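Local coordinates for Ulp1-like SUMO protease (Chaetomium thermophilum, PDB 6DG4), which probably cleaves SUMO from its targets and precursors as a cysteine protease of the Ulp1 (C48) family, this chain being the C-terminal catalytic domain, at residues R47-E50 / E51-P55; S162-V165 / K166-L170; Q180-E183 / A184-Q187; A226-P229 / L230-Q233. All coordinates share one frame; numbering follows the deposited sequence. Where two conformers were deposited one is given.

Contact 1 (R47-E50 / E51-P55); sequences RDFE and EKLLP. With GOL (glycerol), chain D.
Leu-54 N reaches back five residues to Phe-49 O (2.9 Å, N-H...O angle 162°, in the carbonyl plane) and Glu-51 N donates to Arg-47 O at 3.0 Å, a pi-turn (i+5 to i) that folds the chain back after short helix 46-50 as it enters the following loop. Leu-54 curls over the carbonyl that its own N-H holds: with CG beside the backbone N (chi1 -72°), CD1 comes to 4.0 Å from Phe-49 CB. A serine in place of Leu-54 would probably cost Phe-49 CB the CD1 methyl against it and open a gap toward Val-23 and Ala-236, which the leucine also touches. Leu-53 CD2 approaches Phe-49 CD1 obliquely at 4.2 Å, and both residues rest on Ala-236 of helix 228-241. Water 1 donates to Glu-50 OE1 and to Glu-51 OE2, each at 2.7 Å, linking two like charges; Glu-50 OE1 is also salt-bridged to Arg-46. The extended Arg-47 chain carries its guanidinium out to where Lys-52 CE covers one face. Both cations turn to a glycerol, probably from the crystallisation liquor, whose O1 accepts from Arg-47 NH2 at 3.2 Å and from Lys-52 NZ at 2.8 Å.

Contact 2 (S162-V165 / K166-L170); sequences SERV and KAKLL
Lys-166 N donates to Ser-162 O at 3.0 Å, nearly straight at 170°, and the same spacing of four residues recurs from Ala-167 to Glu-163, Lys-168 to Arg-164 and Leu-169 to Val-165, making the first turns of helix 163-177. Ser-162 is its N-cap: the side-chain OG accepts from Val-165 N at 3.2 Å, satisfying an amide that has no earlier helical carbonyl to use. Lys-166 runs fully extended beyond CG and lies along this opening turn, its CG 3.3 Å from Ser-162 O. At its end, NZ forms a salt bridge with Glu-163 OE2 at 3.0 Å, coming from above the carboxylate plane; the glutamate is bent at chi2 (-56°), which folds the carboxylate toward the lysine. NZ has a second acid partner, Asp-190. Putting an alanine at Lys-166 would probably leave Glu-163 and Asp-190 without the cation they share. On another side of the helix Arg-164 CG and Lys-168 CE approach to 4.0 Å, while the guanidinium continues to a salt bridge with Glu-134. Val-165 and Leu-169 run alongside one another off the same face of the helix, CG1 of the first 4.1 Å from CD1 of the second. This apolar pair faces the sheet: Val-165 packs on His-152 and Ile-132, Leu-169 on Val-150 and Ile-130. The helix is the connection of a beta-alpha-beta crossover between parallel strands 149-153 and 187-188, and Trp-97 of helix 96-103 flanks it at Val-165 and Lys-168.

Contact 3 (Q180-E183 / A184-Q187); sequences QFVE and AEWQ
Phe-181 and Trp-186 make the aromatic part of this turn between helix 163-177 and strand 187-188. Phe-181 CE1 sits over one face of the indole, 3.6 Å from Trp-186 CD1, with the phenyl and five-membered ring planes inclined by 32° and their centroids 5.0 Å apart, an oblique pairing. Phe-181 arrives there because its CG is anti to the backbone N (chi1 -176°), which swings the ring forward along the chain. Both aromatic residues reach back to Val-173 of the helix, and Val-182 CG1 rests against the carboxylate of Glu-185. The backbone bonds define a 3-10 turn: Glu-185 N donates to Val-182 O at 3.0 Å, standing 45° out of the carbonyl plane, and Trp-186 N to Glu-183 O at a longer 3.3 Å, also from above the plane. Val-182 O also lies at the indole edge, in its plane, 3.4 Å from Trp-186 CD1. Water adds a third kind of link. Water 2 gives a hydrogen bond to Gln-180 O (2.8 Å) and accepts from Val-182 N (3.0 Å) and from Trp-186 NE1 (2.9 Å), lying in the indole plane. The indole is thus fixed in two ways, by a ring over its face and by the water at its N-H edge, which is likely to restrict its rotation although most of the turn is exposed to solvent.

Contact 4 (A226-P229 / L230-Q233); sequences AQLP and LQRQ
Arg-232 N donates to Leu-228 O at 2.9 Å, the shortest polar bond across this opening turn of helix 228-241, and the arginine's own chain then runs past the acceptor, CG lying 3.4 Å from that oxygen. Beside it Gln-231 N donates to Gln-227 O at 3.0 Å, in the carbonyl plane. One step earlier the pattern is opened by solvent: water 3 donates to Ala-226 O at 3.0 Å and accepts from Leu-230 N at 3.1 Å, bridging two residues four apart where the 3-10 segment 226-227 gives way to the helix. Pro-229 stands in the first turn, where its lack of an N-H costs little, and Arg-232 CD passes 4.1 Å from Pro-229 CA. Leu-228 CD2 lies 4.1 Å from Gln-231 CB, the two side chains running at a slant, and the leucine packs on Val-204 and Phe-205 of helix 202-215. Gln-231 is extended at its first torsion but bent at the second (chi2 70°), which leads the amide away from the turn to Thr-208, whose OG1 accepts from NE2. Arg-232, extended from CG to NE, carries its guanidinium to a salt bridge with Asp-201 and to the carbonyl oxygens of Leu-53 and Ala-58, both met by NH1. Within the turn, then, Gln-231 and Arg-232 contribute mainly their aliphatic parts, while their ends serve partners on other segments; the charge of this buried arginine is probably balanced by Asp-201 and its N-H groups are shared with backbone oxygens, an arrangement likely to hold the guanidinium in one orientation.

In the fold
From the N terminus, contact 1 turns the chain out of helix 46-50 toward helix 62-80, contact 2 starts helix 163-177, contact 3 turns the chain from that helix into strand 187-188, and contact 4 starts helix 228-241. All four are local and follow in series; none encloses or crosses another. In space they form two pairs. Contacts 1 and 4, with centres about 13 Å apart, meet where the loop at 51-55 lies against the last helix, Leu-54 CD2 packing on Gln-233 CA. Contacts 2 and 3 mark the two ends of the crossover connection and touch through Leu-170 and Trp-186. Contacts 1 and 3 lie on opposite sides of the chain's centre, about 42 Å apart between centres.

Contact 1 (R47-E50 / E51-P55)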
loop_
_atom_site.group_PDB
_atom_site.type_symbol
_atom_site.label_atom_id
_atom_site.label_comp_id
_atom_site.label_asym_id
_atom_site.label_seq_id
_atom_site.Cartn_x
_atom_site.Cartn_y
_atom_site.Cartn_z
ATOM N N ARG A 47 16.691 -8.325 -11.037
ATOM C CA ARG A 47 16.093 -7.280 -11.861
ATOM C C ARG A 47 15.098 -6.430 -11.077
ATOM O O ARG A 47 15.035 -5.207 -11.260
ATOM C CB ARG A 47 15.408 -7.912 -13.062
ATOM C CG ARG A 47 14.792 -6.919 -13.990
ATOM C CD ARG A 47 14.227 -7.651 -15.176
ATOM N NE ARG A 47 13.651 -6.744 -16.150
ATOM C CZ ARG A 47 12.427 -6.246 -16.061
ATOM N NH1 ARG A 47 11.664 -6.567 -15.028
ATOM N NH2 ARG A 47 11.970 -5.432 -17.001
ATOM N N ASP A 48 14.294 -7.053 -10.214
ATOM C CA ASP A 48 13.311 -6.289 -9.452
ATOM C C ASP A 48 13.983 -5.218 -8.603
ATOM O O ASP A 48 13.472 -4.098 -8.480
ATOM C CB ASP A 48 12.491 -7.236 -8.579
ATOM C CG ASP A 48 11.687 -8.225 -9.395
ATOM O OD1 ASP A 48 10.704 -7.815 -10.041
ATOM O OD2 ASP A 48 12.049 -9.414 -9.407
ATOM N N PHE A 49 15.131 -5.545 -8.012
ATOM C CA PHE A 49 15.841 -4.609 -7.148
ATOM C C PHE A 49 16.681 -3.636 -7.963
ATOM O O PHE A 49 16.606 -2.417 -7.763
ATOM C CB PHE A 49 16.719 -5.403 -6.172
ATOM C CG PHE A 49 15.926 -6.210 -5.181
ATOM C CD1 PHE A 49 15.530 -5.652 -3.977
ATOM C CD2 PHE A 49 15.544 -7.511 -5.468
ATOM C CE1 PHE A 49 14.787 -6.378 -3.075
ATOM C CE2 PHE A 49 14.791 -8.236 -4.570
ATOM C CZ PHE A 49 14.414 -7.668 -3.373
ATOM N N GLU A 50 17.479 -4.160 -8.896
ATOM C CA GLU A 50 18.458 -3.338 -9.594
ATOM C C GLU A 50 17.796 -2.360 -10.554
ATOM O O GLU A 50 18.266 -1.229 -10.714
ATOM C CB GLU A 50 19.427 -4.240 -10.355
ATOM C CG GLU A 50 20.504 -3.492 -11.102
ATOM C CD GLU A 50 21.474 -4.418 -11.777
ATOM O OE1 GLU A 50 21.024 -5.442 -12.342
ATOM O OE2 GLU A 50 22.687 -4.124 -11.728
ATOM N N GLU A 51 16.719 -2.775 -11.218
ATOM C CA GLU A 51 16.115 -1.953 -12.252
ATOM C C GLU A 51 14.763 -1.376 -11.874
ATOM O O GLU A 51 14.388 -0.332 -12.415
ATOM C CB GLU A 51 15.959 -2.763 -13.549
ATOM C CG GLU A 51 17.289 -3.239 -14.125
ATOM C CD GLU A 51 17.126 -4.016 -15.408
ATOM O OE1 GLU A 51 16.487 -3.494 -16.338
ATOM O OE2 GLU A 51 17.628 -5.154 -15.488
ATOM N N LYS A 52 14.043 -2.005 -10.940
ATOM C CA LYS A 52 12.651 -1.659 -10.676
ATOM C C LYS A 52 12.405 -1.200 -9.240
ATOM O O LYS A 52 11.251 -1.140 -8.804
ATOM C CB LYS A 52 11.738 -2.834 -11.036
ATOM C CG LYS A 52 11.928 -3.360 -12.458
ATOM C CD LYS A 52 11.599 -2.300 -13.505
ATOM C CE LYS A 52 11.800 -2.826 -14.924
ATOM N NZ LYS A 52 11.395 -1.834 -15.950
ATOM N N LEU A 53 13.455 -0.837 -8.503
ATOM C CA LEU A 53 13.279 -0.346 -7.141
ATOM C C LEU A 53 14.406 0.578 -6.696
ATOM O O LEU A 53 14.157 1.727 -6.316
ATOM C CB LEU A 53 13.137 -1.516 -6.159
ATOM C CG LEU A 53 13.037 -1.148 -4.675
ATOM C CD1 LEU A 53 11.950 -0.121 -4.375
ATOM C CD2 LEU A 53 12.793 -2.408 -3.854
ATOM N N LEU A 54 15.642 0.100 -6.731
ATOM C CA LEU A 54 16.710 0.799 -6.031
ATOM C C LEU A 54 17.192 2.099 -6.667
ATOM O O LEU A 54 17.493 3.046 -5.930
ATOM C CB LEU A 54 17.900 -0.137 -5.798
ATOM C CG LEU A 54 17.636 -1.198 -4.734
ATOM C CD1 LEU A 54 18.754 -2.233 -4.748
ATOM C CD2 LEU A 54 17.487 -0.562 -3.356
ATOM N N PRO A 55 17.321 2.209 -7.988
ATOM C CA PRO A 55 17.752 3.496 -8.551
ATOM C C PRO A 55 16.779 4.597 -8.159
ATOM O O PRO A 55 15.561 4.412 -8.186
ATOM C CB PRO A 55 17.759 3.253 -10.063
ATOM C CG PRO A 55 17.888 1.771 -10.208
ATOM C CD PRO A 55 17.124 1.195 -9.038
HETATM C C1 GOL D . 8.704 -4.850 -16.574
HETATM O O1 GOL D . 9.401 -3.645 -16.507
HETATM C C2 GOL D . 7.866 -4.949 -15.303
HETATM O O2 GOL D . 7.228 -3.763 -14.994
HETATM C C3 GOL D . 8.831 -5.366 -14.247
HETATM O O3 GOL D . 8.846 -6.761 -14.234
HETATM O O HOH W 1 18.872 -6.484 -13.495
#

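Contact 2 (S162-V165 / K166-L170)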
loop_
_atom_site.group_PDB
_atom_site.type_symbol
_atom_site.label_atom_id
_atom_site.label_comp_id
_atom_site.label_asym_id
_atom_site.label_seq_id
_atom_site.Cartn_x
_atom_site.Cartn_y
_atom_site.Cartn_z
ATOM N N SER A 162 -9.037 12.117 -6.906
ATOM C CA SER A 162 -9.897 12.269 -8.072
ATOM C C SER A 162 -11.351 11.979 -7.721
ATOM O O SER A 162 -11.656 10.959 -7.096
ATOM C CB SER A 162 -9.420 11.273 -9.136
ATOM O OG SER A 162 -10.432 10.921 -10.054
ATOM N N GLU A 163 -12.255 12.867 -8.156
ATOM C CA GLU A 163 -13.685 12.623 -7.968
ATOM C C GLU A 163 -14.125 11.344 -8.672
ATOM O O GLU A 163 -14.958 10.593 -8.154
ATOM C CB GLU A 163 -14.496 13.819 -8.467
ATOM C CG GLU A 163 -14.223 15.101 -7.698
ATOM C CD GLU A 163 -14.452 14.949 -6.203
ATOM O OE1 GLU A 163 -15.513 14.405 -5.813
ATOM O OE2 GLU A 163 -13.558 15.360 -5.427
ATOM N N ARG A 164 -13.558 11.066 -9.845
ATOM C CA ARG A 164 -13.889 9.840 -10.563
ATOM C C ARG A 164 -13.537 8.604 -9.742
ATOM O O ARG A 164 -14.326 7.655 -9.654
ATOM C CB ARG A 164 -13.154 9.838 -11.899
ATOM C CG ARG A 164 -13.129 8.519 -12.605
ATOM C CD ARG A 164 -12.429 8.662 -13.941
ATOM N NE ARG A 164 -11.923 7.378 -14.397
ATOM C CZ ARG A 164 -10.731 6.885 -14.080
ATOM N NH1 ARG A 164 -10.370 5.703 -14.552
ATOM N NH2 ARG A 164 -9.897 7.570 -13.310
ATOM N N VAL A 165 -12.348 8.584 -9.140
ATOM C CA VAL A 165 -11.962 7.441 -8.321
ATOM C C VAL A 165 -12.853 7.341 -7.091
ATOM O O VAL A 165 -13.325 6.255 -6.734
ATOM C CB VAL A 165 -10.474 7.520 -7.942
ATOM C CG1 VAL A 165 -10.128 6.435 -6.929
ATOM C CG2 VAL A 165 -9.615 7.375 -9.184
ATOM N N LYS A 166 -13.087 8.470 -6.414
ATOM C CA LYS A 166 -13.925 8.452 -5.220
ATOM C C LYS A 166 -15.300 7.868 -5.513
ATOM O O LYS A 166 -15.826 7.070 -4.728
ATOM C CB LYS A 166 -14.084 9.865 -4.668
ATOM C CG LYS A 166 -12.823 10.460 -4.090
ATOM C CD LYS A 166 -13.007 11.967 -3.931
ATOM C CE LYS A 166 -11.829 12.618 -3.271
ATOM N NZ LYS A 166 -12.018 14.091 -3.198
ATOM N N ALA A 167 -15.917 8.280 -6.622
ATOM C CA ALA A 167 -17.233 7.755 -6.966
ATOM C C ALA A 167 -17.185 6.252 -7.219
ATOM O O ALA A 167 -18.105 5.520 -6.829
ATOM C CB ALA A 167 -17.782 8.490 -8.185
ATOM N N LYS A 168 -16.127 5.771 -7.879
ATOM C CA LYS A 168 -16.000 4.337 -8.123
ATOM C C LYS A 168 -15.813 3.568 -6.823
ATOM O O LYS A 168 -16.327 2.453 -6.673
ATOM C CB LYS A 168 -14.848 4.074 -9.088
ATOM C CG LYS A 168 -15.198 4.476 -10.513
ATOM C CD LYS A 168 -14.050 4.261 -11.466
ATOM C CE LYS A 168 -14.409 4.762 -12.854
ATOM N NZ LYS A 168 -15.567 4.031 -13.428
ATOM N N LEU A 169 -15.082 4.146 -5.872
ATOM C CA LEU A 169 -14.934 3.499 -4.576
ATOM C C LEU A 169 -16.276 3.389 -3.858
ATOM O O LEU A 169 -16.577 2.355 -3.254
ATOM C CB LEU A 169 -13.923 4.267 -3.728
ATOM C CG LEU A 169 -12.487 4.301 -4.260
ATOM C CD1 LEU A 169 -11.621 5.167 -3.358
ATOM C CD2 LEU A 169 -11.913 2.899 -4.391
ATOM N N LEU A 170 -17.087 4.450 -3.889
ATOM C CA LEU A 170 -18.391 4.386 -3.236
ATOM C C LEU A 170 -19.322 3.403 -3.936
ATOM O O LEU A 170 -20.127 2.739 -3.272
ATOM C CB LEU A 170 -19.019 5.778 -3.164
ATOM C CG LEU A 170 -18.359 6.703 -2.139
ATOM C CD1 LEU A 170 -18.763 8.149 -2.375
ATOM C CD2 LEU A 170 -18.727 6.301 -0.719
#

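Contact 3 (Q180-E183 / A184-Q187)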
loop_
_atom_site.group_PDB
_atom_site.type_symbol
_atom_site.label_atom_id
_atom_site.label_comp_id
_atom_site.label_asym_id
_atom_site.label_seq_id
_atom_site.Cartn_x
_atom_site.Cartn_y
_atom_site.Cartn_z
ATOM N N GLN A 180 -27.152 -2.946 3.679
ATOM C CA GLN A 180 -26.445 -2.324 4.793
ATOM C C GLN A 180 -25.747 -1.024 4.396
ATOM O O GLN A 180 -25.100 -0.399 5.244
ATOM C CB GLN A 180 -25.434 -3.310 5.390
ATOM C CG GLN A 180 -26.030 -4.654 5.784
ATOM C CD GLN A 180 -27.143 -4.526 6.804
ATOM O OE1 GLN A 180 -26.967 -3.916 7.859
ATOM N NE2 GLN A 180 -28.300 -5.107 6.493
ATOM N N PHE A 181 -25.863 -0.605 3.135
ATOM C CA PHE A 181 -25.269 0.644 2.678
ATOM C C PHE A 181 -26.186 1.819 3.008
ATOM O O PHE A 181 -27.330 1.876 2.543
ATOM C CB PHE A 181 -25.023 0.602 1.174
ATOM C CG PHE A 181 -24.320 1.820 0.646
ATOM C CD1 PHE A 181 -23.014 2.101 1.020
ATOM C CD2 PHE A 181 -24.961 2.685 -0.224
ATOM C CE1 PHE A 181 -22.365 3.220 0.531
ATOM C CE2 PHE A 181 -24.313 3.801 -0.713
ATOM C CZ PHE A 181 -23.018 4.068 -0.332
ATOM N N VAL A 182 -25.663 2.769 3.778
ATOM C CA VAL A 182 -26.389 3.967 4.189
ATOM C C VAL A 182 -25.650 5.139 3.557
ATOM O O VAL A 182 -24.647 5.622 4.103
ATOM C CB VAL A 182 -26.453 4.100 5.713
ATOM C CG1 VAL A 182 -27.247 5.332 6.103
ATOM C CG2 VAL A 182 -27.059 2.852 6.325
ATOM N N GLU A 183 -26.140 5.589 2.396
ATOM C CA GLU A 183 -25.332 6.426 1.514
ATOM C C GLU A 183 -24.893 7.716 2.193
ATOM O O GLU A 183 -23.753 8.160 2.013
ATOM C CB GLU A 183 -26.097 6.735 0.224
ATOM C CG GLU A 183 -27.378 7.543 0.420
ATOM C CD GLU A 183 -28.167 7.735 -0.865
ATOM O OE1 GLU A 183 -27.774 7.166 -1.908
ATOM O OE2 GLU A 183 -29.185 8.459 -0.830
ATOM N N ALA A 184 -25.780 8.340 2.968
ATOM C CA ALA A 184 -25.468 9.647 3.533
ATOM C C ALA A 184 -24.461 9.568 4.673
ATOM O O ALA A 184 -23.859 10.588 5.019
ATOM C CB ALA A 184 -26.746 10.340 4.011
ATOM N N GLU A 185 -24.275 8.394 5.273
ATOM C CA GLU A 185 -23.306 8.235 6.351
ATOM C C GLU A 185 -21.909 7.906 5.845
ATOM O O GLU A 185 -20.971 7.896 6.643
ATOM C CB GLU A 185 -23.810 7.206 7.379
ATOM C CG GLU A 185 -24.929 7.794 8.257
ATOM C CD GLU A 185 -25.626 6.806 9.184
ATOM O OE1 GLU A 185 -24.953 6.112 9.976
ATOM O OE2 GLU A 185 -26.875 6.761 9.144
ATOM N N TRP A 186 -21.748 7.677 4.543
ATOM C CA TRP A 186 -20.449 7.519 3.907
ATOM C C TRP A 186 -20.006 8.847 3.305
ATOM O O TRP A 186 -20.828 9.673 2.901
ATOM C CB TRP A 186 -20.518 6.456 2.801
ATOM C CG TRP A 186 -20.459 5.065 3.350
ATOM C CD1 TRP A 186 -21.493 4.342 3.873
ATOM C CD2 TRP A 186 -19.294 4.245 3.470
ATOM N NE1 TRP A 186 -21.044 3.113 4.299
ATOM C CE2 TRP A 186 -19.695 3.034 4.068
ATOM C CE3 TRP A 186 -17.950 4.412 3.119
ATOM C CZ2 TRP A 186 -18.797 2.002 4.326
ATOM C CZ3 TRP A 186 -17.066 3.390 3.374
ATOM C CH2 TRP A 186 -17.488 2.202 3.979
ATOM N N GLN A 187 -18.694 9.053 3.256
ATOM C CA GLN A 187 -18.171 10.231 2.590
ATOM C C GLN A 187 -16.789 9.956 2.029
ATOM O O GLN A 187 -16.064 9.068 2.487
ATOM C CB GLN A 187 -18.092 11.452 3.507
ATOM C CG GLN A 187 -17.215 11.277 4.705
ATOM C CD GLN A 187 -17.438 12.379 5.722
ATOM O OE1 GLN A 187 -17.019 13.521 5.522
ATOM N NE2 GLN A 187 -18.118 12.047 6.815
HETATM O O HOH W 2 -23.353 1.768 5.370
#

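Contact 4 (A226-P229 / L230-Q233)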
loop_
_atom_site.group_PDB
_atom_site.type_symbol
_atom_site.label_atom_id
_atom_site.label_comp_id
_atom_site.label_asym_id
_atom_site.label_seq_id
_atom_site.Cartn_x
_atom_site.Cartn_y
_atom_site.Cartn_z
ATOM N N ALA A 226 12.322 14.198 -0.853
ATOM C CA ALA A 226 13.771 14.029 -0.887
ATOM C C ALA A 226 14.247 12.801 -0.115
ATOM O O ALA A 226 15.385 12.365 -0.317
ATOM C CB ALA A 226 14.460 15.283 -0.354
ATOM N N GLN A 227 13.411 12.238 0.757
ATOM C CA GLN A 227 13.749 11.022 1.489
ATOM C C GLN A 227 13.472 9.748 0.699
ATOM O O GLN A 227 13.799 8.655 1.174
ATOM C CB GLN A 227 12.961 10.966 2.801
ATOM C CG GLN A 227 13.334 12.044 3.783
ATOM C CD GLN A 227 12.335 12.177 4.902
ATOM O OE1 GLN A 227 11.260 11.588 4.861
ATOM N NE2 GLN A 227 12.675 12.969 5.897
ATOM N N LEU A 228 12.911 9.853 -0.492
ATOM C CA LEU A 228 12.473 8.647 -1.178
ATOM C C LEU A 228 13.599 7.789 -1.747
ATOM O O LEU A 228 13.430 6.567 -1.804
ATOM C CB LEU A 228 11.412 8.976 -2.231
ATOM C CG LEU A 228 10.136 9.572 -1.629
ATOM C CD1 LEU A 228 9.096 9.762 -2.704
ATOM C CD2 LEU A 228 9.565 8.735 -0.484
ATOM N N PRO A 229 14.756 8.331 -2.143
ATOM C CA PRO A 229 15.858 7.418 -2.506
ATOM C C PRO A 229 16.223 6.473 -1.375
ATOM O O PRO A 229 16.439 5.273 -1.596
ATOM C CB PRO A 229 16.994 8.375 -2.881
ATOM C CG PRO A 229 16.271 9.576 -3.430
ATOM C CD PRO A 229 15.064 9.725 -2.526
ATOM N N LEU A 230 16.258 6.981 -0.149
ATOM C CA LEU A 230 16.495 6.116 0.998
ATOM C C LEU A 230 15.329 5.158 1.219
ATOM O O LEU A 230 15.538 3.984 1.545
ATOM C CB LEU A 230 16.731 6.985 2.225
ATOM C CG LEU A 230 16.748 6.286 3.573
ATOM C CD1 LEU A 230 17.815 5.205 3.613
ATOM C CD2 LEU A 230 16.968 7.349 4.649
ATOM N N GLN A 231 14.098 5.632 1.050
ATOM C CA GLN A 231 12.948 4.753 1.232
ATOM C C GLN A 231 12.983 3.576 0.267
ATOM O O GLN A 231 12.540 2.478 0.620
ATOM C CB GLN A 231 11.665 5.557 1.058
ATOM C CG GLN A 231 10.373 4.783 1.279
ATOM C CD GLN A 231 10.107 4.389 2.713
ATOM O OE1 GLN A 231 11.021 4.134 3.500
ATOM N NE2 GLN A 231 8.826 4.317 3.055
ATOM N N ARG A 232 13.511 3.766 -0.946
ATOM C CA ARG A 232 13.668 2.636 -1.857
ATOM C C ARG A 232 14.562 1.563 -1.249
ATOM O O ARG A 232 14.281 0.367 -1.377
ATOM C CB ARG A 232 14.239 3.105 -3.194
ATOM C CG ARG A 232 13.298 3.991 -3.978
ATOM C CD ARG A 232 14.060 4.757 -5.047
ATOM N NE ARG A 232 13.170 5.637 -5.798
ATOM C CZ ARG A 232 12.518 5.280 -6.899
ATOM N NH1 ARG A 232 12.648 4.055 -7.386
ATOM N NH2 ARG A 232 11.711 6.146 -7.498
ATOM N N GLN A 233 15.664 1.974 -0.611
ATOM C CA GLN A 233 16.551 1.015 0.034
ATOM C C GLN A 233 15.848 0.309 1.183
ATOM O O GLN A 233 16.039 -0.895 1.391
ATOM C CB GLN A 233 17.785 1.718 0.589
ATOM C CG GLN A 233 18.696 2.308 -0.418
ATOM C CD GLN A 233 19.954 2.815 0.255
ATOM O OE1 GLN A 233 21.059 2.319 0.020
ATOM N NE2 GLN A 233 19.786 3.788 1.126
HETATM O O HOH W 3 16.946 9.934 0.465
#